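PDB 2FON: peroxisomal acyl-CoA oxidase 1A from Solanum lycopersicum, which probably oxidises fatty acyl-CoA esters to enoyl-CoA in peroxisomal beta-oxidation, using bound FAD and passing the electrons on to molecular oxygen. Local coordinates for residues V37-I42 with N561-G566; V277-V280 with Y286-S289; S405-G410 with A434-A439. All coordinates share one frame; numbering follows the deposited sequence.

Contact 1. Residues V37-I42 with N561-G566; sequences VDEMKI and NIPGKG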
loop_
_atom_site.group_PDB
_atom_site.type_symbol
_atom_site.label_atom_id
_atom_site.label_comp_id
_atom_site.label_asym_id
_atom_site.label_seq_id
_atom_site.Cartn_x
_atom_site.Cartn_y
_atom_site.Cartn_z
ATOM N N VAL B 37 -9.315 30.883 7.186
ATOM C CA VAL B 37 -8.809 29.609 7.696
ATOM C C VAL B 37 -9.343 29.355 9.106
ATOM O O VAL B 37 -9.643 28.202 9.463
ATOM C CB VAL B 37 -7.255 29.508 7.655
ATOM C CG1 VAL B 37 -6.732 29.723 6.219
ATOM C CG2 VAL B 37 -6.620 30.506 8.608
ATOM N N ASP B 38 -9.496 30.437 9.882
ATOM C CA ASP B 38 -9.960 30.323 11.270
ATOM C C ASP B 38 -11.343 29.688 11.302
ATOM O O ASP B 38 -11.628 28.820 12.145
ATOM C CB ASP B 38 -9.917 31.671 12.000
ATOM C CG ASP B 38 -8.457 32.228 12.141
ATOM O OD1 ASP B 38 -8.163 33.345 11.632
ATOM O OD2 ASP B 38 -7.589 31.547 12.749
ATOM N N GLU B 39 -12.199 30.062 10.359
ATOM C CA GLU B 39 -13.481 29.387 10.282
ATOM C C GLU B 39 -13.370 27.971 9.705
ATOM O O GLU B 39 -14.064 27.080 10.169
ATOM C CB GLU B 39 -14.533 30.224 9.541
ATOM C CG GLU B 39 -15.010 31.410 10.354
ATOM C CD GLU B 39 -15.836 31.045 11.599
ATOM O OE1 GLU B 39 -16.598 30.019 11.574
ATOM O OE2 GLU B 39 -15.726 31.824 12.594
ATOM N N MET B 40 -12.500 27.749 8.721
ATOM C CA MET B 40 -12.326 26.383 8.239
ATOM C C MET B 40 -11.890 25.429 9.348
ATOM O O MET B 40 -12.420 24.322 9.472
ATOM C CB MET B 40 -11.390 26.281 7.069
ATOM C CG MET B 40 -11.592 24.940 6.346
ATOM S SD MET B 40 -13.083 24.845 5.351
ATOM C CE MET B 40 -12.644 25.907 4.010
ATOM N N LYS B 41 -10.974 25.899 10.174
ATOM C CA LYS B 41 -10.604 25.204 11.328
ATOM C C LYS B 41 -11.868 24.757 12.041
ATOM O O LYS B 41 -12.022 23.547 12.340
ATOM C CB LYS B 41 -9.733 26.073 12.205
ATOM C CG LYS B 41 -8.456 26.596 11.523
ATOM C CD LYS B 41 -7.304 26.667 12.510
ATOM C CE LYS B 41 -5.961 27.054 11.880
ATOM N NZ LYS B 41 -4.983 27.389 12.960
ATOM N N ILE B 42 -12.796 25.686 12.301
ATOM C CA ILE B 42 -14.017 25.332 13.043
ATOM C C ILE B 42 -14.813 24.300 12.254
ATOM O O ILE B 42 -15.318 23.353 12.821
ATOM C CB ILE B 42 -14.884 26.589 13.492
ATOM C CG1 ILE B 42 -14.328 27.212 14.763
ATOM C CG2 ILE B 42 -16.276 26.221 13.899
ATOM C CD1 ILE B 42 -13.846 28.668 14.614
ATOM N N ASN B 561 -25.965 26.332 7.157
ATOM C CA ASN B 561 -25.417 27.682 7.006
ATOM C C ASN B 561 -23.892 27.643 6.765
ATOM O O ASN B 561 -23.473 27.619 5.601
ATOM C CB ASN B 561 -25.851 28.634 8.133
ATOM C CG ASN B 561 -25.072 28.409 9.423
ATOM O OD1 ASN B 561 -24.422 29.340 9.911
ATOM N ND2 ASN B 561 -25.108 27.178 9.964
ATOM N N ILE B 562 -23.077 27.604 7.820
ATOM C CA ILE B 562 -21.595 27.572 7.692
ATOM C C ILE B 562 -20.941 28.969 7.508
ATOM O O ILE B 562 -20.786 29.444 6.386
ATOM C CB ILE B 562 -21.107 26.642 6.550
ATOM C CG1 ILE B 562 -21.673 25.225 6.680
ATOM C CG2 ILE B 562 -19.582 26.652 6.459
ATOM C CD1 ILE B 562 -21.320 24.347 5.479
ATOM N N PRO B 563 -20.501 29.594 8.619
ATOM C CA PRO B 563 -19.939 30.935 8.545
ATOM C C PRO B 563 -18.498 31.002 8.000
ATOM O O PRO B 563 -17.844 29.954 7.720
ATOM C CB PRO B 563 -20.005 31.441 10.000
ATOM C CG PRO B 563 -20.236 30.251 10.873
ATOM C CD PRO B 563 -20.480 29.050 9.998
ATOM N N GLY B 564 -18.022 32.246 7.867
ATOM C CA GLY B 564 -16.677 32.559 7.387
ATOM C C GLY B 564 -16.671 32.774 5.894
ATOM O O GLY B 564 -17.215 31.942 5.157
ATOM N N LYS B 565 -16.076 33.898 5.472
ATOM C CA LYS B 565 -15.857 34.252 4.061
ATOM C C LYS B 565 -15.230 33.084 3.259
ATOM O O LYS B 565 -14.333 32.424 3.749
ATOM C CB LYS B 565 -14.987 35.524 3.976
ATOM N N GLY B 566 -15.788 32.805 2.082
ATOM C CA GLY B 566 -15.321 31.837 1.085
ATOM C C GLY B 566 -15.194 30.404 1.524
ATOM O O GLY B 566 -14.538 29.577 0.847
#
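Glu39, near the start of helix 37-45, lays its side chain over Pro563 and Gly564 in the connection between helices 535-558 and 567-585. This is a helix-against-loop contact at the surface of the largely helical acyl-CoA oxidase fold, and it joins the N-terminal region to the C-terminal one. The Glu39 side chain and the Pro563 ring cross at about a right angle. With CG beside the backbone N (chi1 -72°) and the chain bent at chi2, the aliphatic part of the glutamate lies on the loop backbone: CG is 3.6 Å from Gly564 CA, and CB is 3.8 Å from Pro563 O. The other carboxylate oxygen, OE2, makes a long, weak ion pair with Arg48. A long side chain with a charged end suits this edge, since its methylenes can pack on the loop while the carboxylate reaches past them to the proline ring and Arg48. Glycine suits position 564 for two reasons: its phi is positive (92°), and any CB would collide with Glu39 CB. Farther along, Gly566 is the N-cap residue of helix 567-585. Proline suits position 563 in offering the carboxylate a compact apolar flank, with Glu39 OE1 resting 3.7 Å from Pro563 CG.

Contact 2. Residues V277-V280 with Y286-S289; sequences VSQV and YVQS
Val277 and Ser289 are tied by their backbones at the open end of an antiparallel beta hairpin made of strands 278-281 and 284-288. Ser289 N donates to Val277 O over 3.2 Å in a nearly straight bond (173° at the hydrogen). Further in, Gln279 and Val287 form a hydrogen-bonded pair with two bonds: Gln279 N to Val287 O at 3.2 Å, and Val287 N to Gln279 O at 3.1 Å. The short strands run antiparallel, with 142° between their N-to-C directions. Non-hydrogen-bonded pairs, Ser278 with Gln288 and Val280 with Tyr286, flank this bonded pair. On the face of Gln279 and Val287, the glutamine chain leaves between its backbone N and carbonyl carbon (chi1 59°) and bends at chi2, which brings OE1 back over the partner strand, 3.7 Å from Val287 CG1. Tyr286 and Ser278 share the other face, though the detail of their approach is doubtful. Beyond the strand end, Val277 and Gln288 lie side by side, with Val277 CG1 4.0 Å from Gln288 OE1. In the next shell, Tyr286 stacks on the ring of Tyr218 and touches Leu211 of strand 204-213, while Val280 packs on Leu211 and Thr213. Ser278 OG has a weak hydrogen bond to Asn221 OD1, and Ser289 OG is bonded to Arg276 O. Val280 and Tyr286 thus give one face an apolar and aromatic patch against strand 204-213, alongside the polar Ser278 and Gln288, while Gln279 and Val287 lie on the other. The chemistry implies a register set by backbone bonds that do not depend on side-chain identity, leaving residues such as Tyr286 and Val280 to make the contact with strand 204-213.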
loop_
_atom_site.group_PDB
_atom_site.type_symbol
_atom_site.label_atom_id
_atom_site.label_comp_id
_atom_site.label_asym_id
_atom_site.label_seq_id
_atom_site.Cartn_x
_atom_site.Cartn_y
_atom_site.Cartn_z
ATOM N N VAL B 277 -28.366 -9.374 28.788
ATOM C CA VAL B 277 -29.339 -9.976 27.874
ATOM C C VAL B 277 -29.644 -11.391 28.294
ATOM O O VAL B 277 -30.786 -11.790 28.441
ATOM C CB VAL B 277 -28.736 -10.040 26.469
ATOM C CG1 VAL B 277 -29.558 -10.976 25.533
ATOM C CG2 VAL B 277 -28.567 -8.619 25.918
ATOM N N SER B 278 -28.597 -12.163 28.472
ATOM C CA SER B 278 -28.781 -13.555 28.779
ATOM C C SER B 278 -28.126 -13.861 30.103
ATOM O O SER B 278 -27.069 -13.327 30.421
ATOM C CB SER B 278 -28.230 -14.429 27.644
ATOM O OG SER B 278 -27.105 -13.843 26.992
ATOM N N GLN B 279 -28.787 -14.687 30.894
ATOM C CA GLN B 279 -28.212 -15.145 32.155
ATOM C C GLN B 279 -28.309 -16.666 32.425
ATOM O O GLN B 279 -28.931 -17.446 31.680
ATOM C CB GLN B 279 -28.736 -14.324 33.355
ATOM C CG GLN B 279 -30.236 -14.304 33.609
ATOM C CD GLN B 279 -30.875 -12.945 33.323
ATOM O OE1 GLN B 279 -32.076 -12.877 33.055
ATOM N NE2 GLN B 279 -30.090 -11.863 33.388
ATOM N N VAL B 280 -27.655 -17.078 33.498
ATOM C CA VAL B 280 -27.638 -18.454 33.844
ATOM C C VAL B 280 -27.931 -18.511 35.321
ATOM O O VAL B 280 -27.310 -17.835 36.129
ATOM C CB VAL B 280 -26.300 -19.140 33.447
ATOM C CG1 VAL B 280 -26.365 -20.624 33.756
ATOM C CG2 VAL B 280 -26.035 -18.973 31.978
ATOM N N TYR B 286 -30.575 -21.637 30.694
ATOM C CA TYR B 286 -30.542 -20.332 30.054
ATOM C C TYR B 286 -31.857 -19.607 30.310
ATOM O O TYR B 286 -32.933 -20.211 30.264
ATOM C CB TYR B 286 -30.360 -20.531 28.557
ATOM C CG TYR B 286 -29.712 -19.402 27.814
ATOM C CD1 TYR B 286 -28.404 -19.045 28.082
ATOM C CD2 TYR B 286 -30.392 -18.716 26.790
ATOM C CE1 TYR B 286 -27.785 -18.013 27.390
ATOM C CE2 TYR B 286 -29.771 -17.672 26.073
ATOM C CZ TYR B 286 -28.469 -17.335 26.397
ATOM O OH TYR B 286 -27.796 -16.334 25.743
ATOM N N VAL B 287 -31.747 -18.310 30.581
ATOM C CA VAL B 287 -32.885 -17.441 30.858
ATOM C C VAL B 287 -32.634 -16.150 30.077
ATOM O O VAL B 287 -31.498 -15.835 29.741
ATOM C CB VAL B 287 -33.060 -17.195 32.405
ATOM C CG1 VAL B 287 -34.024 -16.052 32.714
ATOM C CG2 VAL B 287 -33.525 -18.457 33.112
ATOM N N GLN B 288 -33.706 -15.427 29.765
ATOM C CA GLN B 288 -33.614 -14.188 29.007
ATOM C C GLN B 288 -34.371 -13.042 29.672
ATOM O O GLN B 288 -35.522 -13.205 30.095
ATOM C CB GLN B 288 -34.155 -14.408 27.608
ATOM C CG GLN B 288 -33.286 -15.278 26.770
ATOM C CD GLN B 288 -33.065 -14.676 25.422
ATOM O OE1 GLN B 288 -32.007 -14.123 25.154
ATOM N NE2 GLN B 288 -34.075 -14.743 24.568
ATOM N N SER B 289 -33.737 -11.876 29.756
ATOM C CA SER B 289 -34.391 -10.722 30.368
ATOM C C SER B 289 -35.316 -10.025 29.371
ATOM O O SER B 289 -35.399 -10.444 28.214
ATOM C CB SER B 289 -33.346 -9.751 30.918
ATOM O OG SER B 289 -32.324 -9.527 29.967
#

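Contact 3. Residues S405-G410 with A434-A439; sequences SATADG and AVYVPA. With FAD (flavin-adenine dinucleotide), chain E.
Tyr436 and Thr407 meet where segment 434-439, continuing from helix 429-436, packs on helix 389-417. From Tyr436 CA the bond to CB already heads for the opposing helix, and CG, anti to the backbone N (chi1 -172°), carries the ring into the gap between them. CD2 comes first to the helix backbone, 3.9 Å from Ala408 N. CE2 goes deeper and lies 3.4 Å from Thr407 CG2, and CZ passes the same methyl. OH, at the tip, ends alongside the threonine, 3.7 Å from Thr407 CG2. The methyl stands over one ring face in a CH-pi contact, 3.7 Å from the centroid and 26° off the normal, while Ala439 CB covers the opposite face toward its rim. Thr407 suits this place because its methyl can face the ring while OG1 bonds back to Thr403 O in its own helix. The setting is the helical C-alpha1 domain of the acyl-CoA oxidase, where Ala311 and Ala314 of helix 297-328 also touch the tyrosine. An alanine in place of Tyr436 would remove the ring from between Thr407 and Ala439, which is likely to leave a gap and both methyl groups without their aromatic partner. Beside the ring, Ala408 is small enough for the helices to approach, and its CB lies 4.0 Å from Val437 CG2. The next residue turns to the cofactor: Pro438, part of the FAD pocket, places CB 3.4 Å from the flavin methyl C7M. That FAD is also bonded by Arg329 of the second subunit, and Tyr423 of that subunit packs on Pro438.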
loop_
_atom_site.group_PDB
_atom_site.type_symbol
_atom_site.label_atom_id
_atom_site.label_comp_id
_atom_site.label_asym_id
_atom_site.label_seq_id
_atom_site.Cartn_x
_atom_site.Cartn_y
_atom_site.Cartn_z
ATOM N N SER B 405 -10.944 1.633 3.173
ATOM C CA SER B 405 -10.120 1.355 1.976
ATOM C C SER B 405 -9.608 2.599 1.321
ATOM O O SER B 405 -8.481 2.606 0.792
ATOM C CB SER B 405 -10.864 0.639 0.870
ATOM O OG SER B 405 -11.629 -0.351 1.434
ATOM N N ALA B 406 -10.470 3.603 1.236
ATOM C CA ALA B 406 -10.102 4.740 0.514
ATOM C C ALA B 406 -8.884 5.282 1.250
ATOM O O ALA B 406 -7.836 5.637 0.603
ATOM C CB ALA B 406 -11.183 5.711 0.525
ATOM N N THR B 407 -8.980 5.274 2.590
ATOM C CA THR B 407 -7.955 5.883 3.413
ATOM C C THR B 407 -6.652 5.077 3.332
ATOM O O THR B 407 -5.595 5.623 2.977
ATOM C CB THR B 407 -8.486 6.203 4.868
ATOM O OG1 THR B 407 -9.542 7.179 4.792
ATOM C CG2 THR B 407 -7.366 6.693 5.829
ATOM N N ALA B 408 -6.698 3.783 3.588
ATOM C CA ALA B 408 -5.469 2.974 3.385
ATOM C C ALA B 408 -4.846 3.184 2.002
ATOM O O ALA B 408 -3.684 3.439 1.872
ATOM C CB ALA B 408 -5.719 1.486 3.640
ATOM N N ASP B 409 -5.633 3.133 0.961
ATOM C CA ASP B 409 -5.100 3.413 -0.342
ATOM C C ASP B 409 -4.574 4.823 -0.496
ATOM O O ASP B 409 -3.590 5.005 -1.163
ATOM C CB ASP B 409 -6.191 3.251 -1.344
ATOM C CG ASP B 409 -6.452 1.819 -1.729
ATOM O OD1 ASP B 409 -5.840 0.833 -1.207
ATOM O OD2 ASP B 409 -7.350 1.712 -2.598
ATOM N N GLY B 410 -5.260 5.805 0.090
ATOM C CA GLY B 410 -4.839 7.189 0.052
ATOM C C GLY B 410 -3.530 7.565 0.742
ATOM O O GLY B 410 -2.816 8.528 0.325
ATOM N N ALA B 434 1.502 1.935 8.155
ATOM C CA ALA B 434 1.576 0.773 9.004
ATOM C C ALA B 434 0.562 0.794 10.142
ATOM O O ALA B 434 -0.189 -0.207 10.329
ATOM C CB ALA B 434 2.976 0.572 9.541
ATOM N N VAL B 435 0.547 1.886 10.910
ATOM C CA VAL B 435 -0.477 2.037 11.961
ATOM C C VAL B 435 -1.911 2.036 11.392
ATOM O O VAL B 435 -2.810 1.581 12.045
ATOM C CB VAL B 435 -0.416 3.401 12.746
ATOM C CG1 VAL B 435 -1.566 3.457 13.743
ATOM C CG2 VAL B 435 0.849 3.568 13.477
ATOM N N TYR B 436 -2.136 2.578 10.216
ATOM C CA TYR B 436 -3.509 2.739 9.804
ATOM C C TYR B 436 -4.152 1.468 9.330
ATOM O O TYR B 436 -5.334 1.193 9.594
ATOM C CB TYR B 436 -3.680 3.762 8.669
ATOM C CG TYR B 436 -5.142 3.976 8.482
ATOM C CD1 TYR B 436 -5.880 4.612 9.480
ATOM C CD2 TYR B 436 -5.835 3.425 7.365
ATOM C CE1 TYR B 436 -7.231 4.761 9.360
ATOM C CE2 TYR B 436 -7.202 3.579 7.237
ATOM C CZ TYR B 436 -7.889 4.248 8.242
ATOM O OH TYR B 436 -9.245 4.442 8.163
ATOM N N VAL B 437 -3.369 0.715 8.578
ATOM C CA VAL B 437 -3.899 -0.353 7.769
ATOM C C VAL B 437 -4.759 -1.446 8.474
ATOM O O VAL B 437 -5.764 -1.875 7.896
ATOM C CB VAL B 437 -2.839 -0.883 6.819
ATOM C CG1 VAL B 437 -2.023 -1.961 7.489
ATOM C CG2 VAL B 437 -3.538 -1.309 5.466
ATOM N N PRO B 438 -4.435 -1.790 9.756
ATOM C CA PRO B 438 -5.326 -2.778 10.404
ATOM C C PRO B 438 -6.822 -2.375 10.389
ATOM O O PRO B 438 -7.690 -3.240 10.369
ATOM C CB PRO B 438 -4.765 -2.913 11.857
ATOM C CG PRO B 438 -3.525 -2.167 11.893
ATOM C CD PRO B 438 -3.389 -1.286 10.696
ATOM N N ALA B 439 -7.114 -1.085 10.363
ATOM C CA ALA B 439 -8.496 -0.580 10.089
ATOM C C ALA B 439 -9.263 -1.390 9.042
ATOM O O ALA B 439 -10.471 -1.593 9.187
ATOM C CB ALA B 439 -8.493 0.923 9.687
HETATM P PA FAD E . -10.658 -13.497 7.692
HETATM O O1A FAD E . -12.105 -13.392 7.972
HETATM O O2A FAD E . -10.065 -14.823 8.081
HETATM O O5B FAD E . -10.469 -13.135 6.176
HETATM C C5B FAD E . -9.418 -13.735 5.465
HETATM C C4B FAD E . -9.658 -13.460 3.970
HETATM O O4B FAD E . -10.782 -14.194 3.571
HETATM C C3B FAD E . -10.013 -11.997 3.715
HETATM O O3B FAD E . -9.548 -11.729 2.449
HETATM C C2B FAD E . -11.512 -11.960 3.743
HETATM O O2B FAD E . -12.105 -11.016 2.918
HETATM C C1B FAD E . -11.799 -13.324 3.148
HETATM N N9A FAD E . -13.073 -13.818 3.621
HETATM C C8A FAD E . -13.382 -14.231 4.879
HETATM N N7A FAD E . -14.682 -14.553 4.890
HETATM C C5A FAD E . -15.190 -14.363 3.655
HETATM C C6A FAD E . -16.450 -14.587 3.095
HETATM N N6A FAD E . -17.462 -15.065 3.848
HETATM N N1A FAD E . -16.642 -14.304 1.761
HETATM C C2A FAD E . -15.630 -13.787 1.004
HETATM N N3A FAD E . -14.386 -13.593 1.560
HETATM C C4A FAD E . -14.175 -13.882 2.854
HETATM N N1 FAD E . -9.409 -8.875 17.881
HETATM C C2 FAD E . -9.914 -8.779 19.169
HETATM O O2 FAD E . -10.784 -9.575 19.512
HETATM N N3 FAD E . -9.465 -7.796 20.050
HETATM C C4 FAD E . -8.490 -6.910 19.627
HETATM O O4 FAD E . -8.063 -6.064 20.398
HETATM C C4X FAD E . -7.961 -6.997 18.330
HETATM N N5 FAD E . -6.954 -6.137 17.890
HETATM C C5X FAD E . -6.465 -6.273 16.610
HETATM C C6 FAD E . -5.462 -5.436 16.207
HETATM C C7 FAD E . -4.928 -5.601 14.960
HETATM C C7M FAD E . -3.861 -4.625 14.627
HETATM C C8 FAD E . -5.397 -6.595 14.083
HETATM C C8M FAD E . -4.873 -6.787 12.679
HETATM C C9 FAD E . -6.417 -7.429 14.484
HETATM C C9A FAD E . -6.948 -7.269 15.760
HETATM N N10 FAD E . -7.947 -8.108 16.221
HETATM C C10 FAD E . -8.432 -7.990 17.478
HETATM C "C1'" FAD E . -8.553 -9.186 15.366
HETATM C "C2'" FAD E . -9.343 -8.358 14.344
HETATM O "O2'" FAD E . -10.307 -7.613 15.000
HETATM C "C3'" FAD E . -10.134 -9.091 13.277
HETATM O "O3'" FAD E . -11.222 -9.806 13.811
HETATM C "C4'" FAD E . -9.288 -9.953 12.391
HETATM O "O4'" FAD E . -8.324 -9.125 11.716
HETATM C "C5'" FAD E . -10.286 -10.560 11.451
HETATM O "O5'" FAD E . -9.420 -10.916 10.404
HETATM P P FAD E . -9.265 -12.393 9.874
HETATM O O1P FAD E . -7.830 -12.779 9.915
HETATM O O2P FAD E . -10.225 -13.375 10.504
HETATM O O3P FAD E . -9.882 -12.250 8.392
#

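Overall arrangement
Contact 3 is the buried one, near the centre of the folded chain and beside the flavin; contacts 1 and 2 lie at the surface, their centres about 52 Å apart. No two share a helix or strand. Contact 1 closes a loop of the chain within which both others fall, whereas contact 2 closes before contact 3 opens. Chemistry follows place: the hairpin of contact 2 is held chiefly by backbone hydrogen bonds between neighbouring strands, contact 3 by methyl groups against an aromatic ring, and contact 1 by the methylenes of a charged side chain on proline and glycine. Only contact 3 is reached by the second subunit.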